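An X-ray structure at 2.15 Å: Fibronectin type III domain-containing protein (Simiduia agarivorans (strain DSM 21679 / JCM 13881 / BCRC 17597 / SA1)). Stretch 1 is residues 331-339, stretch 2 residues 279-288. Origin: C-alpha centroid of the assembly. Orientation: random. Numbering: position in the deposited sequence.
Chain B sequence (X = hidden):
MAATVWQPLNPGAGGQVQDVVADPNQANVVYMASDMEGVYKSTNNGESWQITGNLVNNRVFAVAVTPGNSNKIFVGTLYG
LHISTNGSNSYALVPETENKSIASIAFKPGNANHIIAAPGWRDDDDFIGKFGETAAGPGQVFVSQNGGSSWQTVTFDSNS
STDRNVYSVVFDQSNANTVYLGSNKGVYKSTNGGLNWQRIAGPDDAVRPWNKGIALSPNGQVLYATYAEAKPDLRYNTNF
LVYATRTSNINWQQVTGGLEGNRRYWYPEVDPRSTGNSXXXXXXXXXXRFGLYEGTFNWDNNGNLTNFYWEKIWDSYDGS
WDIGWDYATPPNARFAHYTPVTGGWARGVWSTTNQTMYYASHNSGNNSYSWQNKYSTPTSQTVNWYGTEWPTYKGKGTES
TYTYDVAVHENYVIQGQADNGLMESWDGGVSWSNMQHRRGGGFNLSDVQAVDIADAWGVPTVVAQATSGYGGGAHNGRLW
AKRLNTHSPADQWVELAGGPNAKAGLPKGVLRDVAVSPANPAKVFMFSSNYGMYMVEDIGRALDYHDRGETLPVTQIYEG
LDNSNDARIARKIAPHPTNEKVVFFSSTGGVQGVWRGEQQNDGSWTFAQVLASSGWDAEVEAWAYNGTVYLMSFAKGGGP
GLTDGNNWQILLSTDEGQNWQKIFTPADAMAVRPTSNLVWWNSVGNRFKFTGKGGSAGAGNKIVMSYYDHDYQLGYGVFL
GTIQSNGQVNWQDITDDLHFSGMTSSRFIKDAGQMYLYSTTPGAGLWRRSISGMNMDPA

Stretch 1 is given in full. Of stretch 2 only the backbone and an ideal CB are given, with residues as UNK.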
# COMPACT_ATOMS: atom_id res chain seq x y z
N PRO B 331 16.06 36.43 6.04
CA PRO B 331 16.35 37.34 4.93
C PRO B 331 17.72 37.97 5.09
O PRO B 331 18.15 38.30 6.20
CB PRO B 331 15.24 38.40 5.04
CG PRO B 331 14.20 37.81 5.93
CD PRO B 331 14.92 36.89 6.86
N ASN B 332 18.43 38.10 3.97
CA ASN B 332 19.61 38.96 3.90
C ASN B 332 19.15 40.27 3.25
O ASN B 332 19.05 40.37 2.03
CB ASN B 332 20.74 38.31 3.11
CG ASN B 332 21.75 39.33 2.60
OD1 ASN B 332 22.06 39.37 1.40
ND2 ASN B 332 22.27 40.16 3.50
N ALA B 333 18.85 41.26 4.09
CA ALA B 333 18.32 42.54 3.61
C ALA B 333 19.48 43.41 3.15
O ALA B 333 19.94 44.32 3.85
CB ALA B 333 17.50 43.22 4.70
N ARG B 334 19.96 43.13 1.93
CA ARG B 334 21.09 43.86 1.37
C ARG B 334 20.69 45.23 0.84
O ARG B 334 21.56 45.98 0.37
CB ARG B 334 21.77 43.05 0.27
CG ARG B 334 20.84 42.38 -0.72
CD ARG B 334 21.62 41.80 -1.90
NE ARG B 334 22.30 42.83 -2.68
CZ ARG B 334 23.62 43.03 -2.68
NH1 ARG B 334 24.41 42.27 -1.94
NH2 ARG B 334 24.14 43.99 -3.43
N PHE B 335 19.40 45.57 0.88
CA PHE B 335 18.96 46.95 0.77
C PHE B 335 17.64 47.06 1.52
O PHE B 335 16.91 46.07 1.67
CB PHE B 335 18.79 47.41 -0.68
CG PHE B 335 17.68 46.72 -1.42
CD1 PHE B 335 16.37 47.17 -1.31
CD2 PHE B 335 17.94 45.63 -2.22
CE1 PHE B 335 15.35 46.53 -1.97
CE2 PHE B 335 16.92 44.99 -2.90
CZ PHE B 335 15.62 45.44 -2.77
N ALA B 336 17.32 48.27 1.96
CA ALA B 336 16.07 48.51 2.66
C ALA B 336 15.78 50.00 2.67
O ALA B 336 16.63 50.79 3.11
CB ALA B 336 16.13 47.97 4.09
N HIS B 337 14.61 50.39 2.19
CA HIS B 337 14.23 51.79 2.08
C HIS B 337 12.82 52.01 2.60
O HIS B 337 11.93 51.20 2.35
CB HIS B 337 14.32 52.28 0.63
CG HIS B 337 15.69 52.18 0.04
ND1 HIS B 337 16.72 53.01 0.43
CD2 HIS B 337 16.20 51.35 -0.90
CE1 HIS B 337 17.81 52.69 -0.25
NE2 HIS B 337 17.52 51.69 -1.06
N TYR B 338 12.64 53.11 3.32
CA TYR B 338 11.31 53.59 3.63
C TYR B 338 10.66 54.17 2.38
O TYR B 338 11.34 54.62 1.45
CB TYR B 338 11.37 54.66 4.72
CG TYR B 338 11.79 54.18 6.09
CD1 TYR B 338 10.94 53.39 6.86
CD2 TYR B 338 13.02 54.54 6.62
CE1 TYR B 338 11.32 52.97 8.13
CE2 TYR B 338 13.40 54.13 7.89
CZ TYR B 338 12.55 53.34 8.63
OH TYR B 338 12.93 52.92 9.89
N THR B 339 9.33 54.16 2.36
CA THR B 339 8.62 54.81 1.26
C THR B 339 8.68 56.33 1.43
O THR B 339 8.77 56.84 2.55
CB THR B 339 7.17 54.35 1.20
OG1 THR B 339 6.51 54.63 2.44
CG2 THR B 339 7.08 52.85 0.90
N UNK B 279 13.82 59.42 16.08
CA UNK B 279 14.19 58.94 14.75
C UNK B 279 13.97 57.43 14.66
O UNK B 279 14.36 56.68 15.56
CB UNK B 279 15.65 59.29 14.43
N UNK B 280 13.36 57.00 13.56
CA UNK B 280 13.33 55.60 13.18
C UNK B 280 14.44 55.37 12.15
O UNK B 280 14.51 56.08 11.14
CB UNK B 280 11.96 55.20 12.63
N UNK B 281 15.30 54.39 12.42
CA UNK B 281 16.45 54.10 11.57
C UNK B 281 16.33 52.67 11.06
O UNK B 281 16.09 51.74 11.85
CB UNK B 281 17.76 54.30 12.33
N UNK B 282 16.49 52.49 9.76
CA UNK B 282 16.38 51.20 9.09
C UNK B 282 17.78 50.66 8.81
O UNK B 282 18.63 51.39 8.30
CB UNK B 282 15.57 51.32 7.80
N UNK B 283 18.01 49.39 9.13
CA UNK B 283 19.36 48.85 9.06
C UNK B 283 19.33 47.38 8.63
O UNK B 283 18.84 46.52 9.37
CB UNK B 283 20.06 49.00 10.41
N UNK B 284 19.88 47.11 7.45
CA UNK B 284 20.15 45.76 7.00
C UNK B 284 21.64 45.51 6.90
O UNK B 284 22.42 46.17 7.59
CB UNK B 284 19.48 45.50 5.65
N UNK B 285 22.06 44.58 6.05
CA UNK B 285 23.48 44.25 5.94
C UNK B 285 23.76 43.60 4.59
O UNK B 285 22.84 43.14 3.90
CB UNK B 285 23.91 43.32 7.08
N UNK B 286 25.03 43.56 4.24
CA UNK B 286 25.49 42.80 3.09
C UNK B 286 25.89 41.41 3.57
O UNK B 286 26.53 41.26 4.62
CB UNK B 286 26.65 43.50 2.39
N UNK B 287 25.45 40.39 2.82
CA UNK B 287 25.74 38.98 3.05
C UNK B 287 24.98 38.38 4.23
O UNK B 287 24.31 37.35 4.07
CB UNK B 287 27.24 38.80 3.27
N UNK B 288 25.07 38.99 5.41
CA UNK B 288 24.56 38.37 6.63
C UNK B 288 23.04 38.22 6.59
O UNK B 288 22.32 39.11 6.14
CB UNK B 288 24.97 39.19 7.85

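Position 279 lies in an extended strand with nothing of stretch 1 within 5.5 Å of its ideal CB, so the visible atoms hardly restrict it. The residue is His 279, whose ring nitrogens find partners elsewhere in the structure.

At position 280 CA-to-CB points toward stretch 1, and the ideal CB lies 3.7 Å from Tyr 338 OH. A side chain that can pass the hydroxyl and leave would fit, whether long and polar or aliphatic. It is Lys 280: its CB touches the hydroxyl, while the rest of the chain leads away from stretch 1.

Position 281 points away, and stretch 1 gives no preference beyond the extended backbone, which beta-branched residues favor. It is Val 281.

Position 282 points toward stretch 1 again. Its ideal CB is 3.6 Å from Tyr 338 CE2, and the methyl of Ala 336 leaves room beside the aromatic ring. A medium-sized aliphatic residue such as leucine, isoleucine or methionine would suit. Leu 282, with chi1 t and chi2 p, places CD2 over one face of the Tyr 338 ring, 4.2 Å from its centroid and only 7° off the normal, a CH-pi contact. The same CD2 packs 3.6 Å from Ala 336 CB.

Position 283 points away and is open to many residues; it is Leu 283.

Position 284 is decisive. An ideal CB would stand 2.2 Å from Ala 333 O, a clash, and phi/psi of -113/-154 is easily accommodated by glycine. Gly 284 lets the two segments approach, its CA making a CH...O contact of 3.5 Å with Ala 333 O.

At position 285 the CB points away, and the backbone does the work: its N donates to Ala 333 O at 3.1 Å, and its O accepts a weak bond from Asn 332 ND2 at 3.1 Å. Many side chains could serve, small ones included; Ala 285 is found.

Position 286 also points away, but its ideal CB is 5.0 Å from Arg 334 NH1, so a modest aliphatic or polar group could reach the guanidinium. Val 286 CG2 comes to 4.2 Å from Arg 334 NH1, a van der Waals contact between a methyl and the charged group.

Position 287 has a positive phi of 74°, which suits glycine, asparagine or aspartate, though others can adopt it. It is Lys 287, directed away; its N donates to a water that also binds Asn 332 OD1 and Arg 334 NH1.

Position 288 points away too, leaving polar residues possible. In Asp 288 the backbone O accepts from Asn 332 ND2 at 2.8 Å, while the carboxylate bonds elsewhere in the structure.

Stretch 2, residues 279-288: HKVLLGAVKD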
# COMPACT_ATOMS: atom_id res chain seq x y z
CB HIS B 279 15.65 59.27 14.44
CG HIS B 279 16.02 60.68 14.74
ND1 HIS B 279 17.32 61.08 14.95
CD2 HIS B 279 15.27 61.80 14.85
CE1 HIS B 279 17.35 62.38 15.19
NE2 HIS B 279 16.12 62.84 15.13
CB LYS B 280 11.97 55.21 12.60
CG LYS B 280 10.81 55.42 13.56
CD LYS B 280 10.66 54.25 14.52
CE LYS B 280 9.56 54.52 15.54
NZ LYS B 280 9.29 53.33 16.40
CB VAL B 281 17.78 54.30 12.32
CG1 VAL B 281 18.95 54.15 11.36
CG2 VAL B 281 17.81 55.66 12.99
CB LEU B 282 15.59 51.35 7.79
CG LEU B 282 15.04 50.11 7.10
CD1 LEU B 282 14.12 49.34 8.04
CD2 LEU B 282 14.29 50.54 5.85
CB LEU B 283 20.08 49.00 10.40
CG LEU B 283 21.54 48.57 10.41
CD1 LEU B 283 22.38 49.48 9.52
CD2 LEU B 283 22.09 48.56 11.83
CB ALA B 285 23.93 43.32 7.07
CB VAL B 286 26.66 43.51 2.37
CG1 VAL B 286 27.77 43.88 3.35
CG2 VAL B 286 27.19 42.66 1.22
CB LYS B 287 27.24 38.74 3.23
CG LYS B 287 28.05 38.80 1.94
CD LYS B 287 29.19 37.80 1.95
CE LYS B 287 30.29 38.20 0.98
NZ LYS B 287 30.48 37.22 -0.12
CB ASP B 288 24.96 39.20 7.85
CG ASP B 288 26.45 39.15 8.12
OD1 ASP B 288 27.02 38.03 8.14
OD2 ASP B 288 27.06 40.22 8.31
O HOH W 1 24.13 40.43 0.13
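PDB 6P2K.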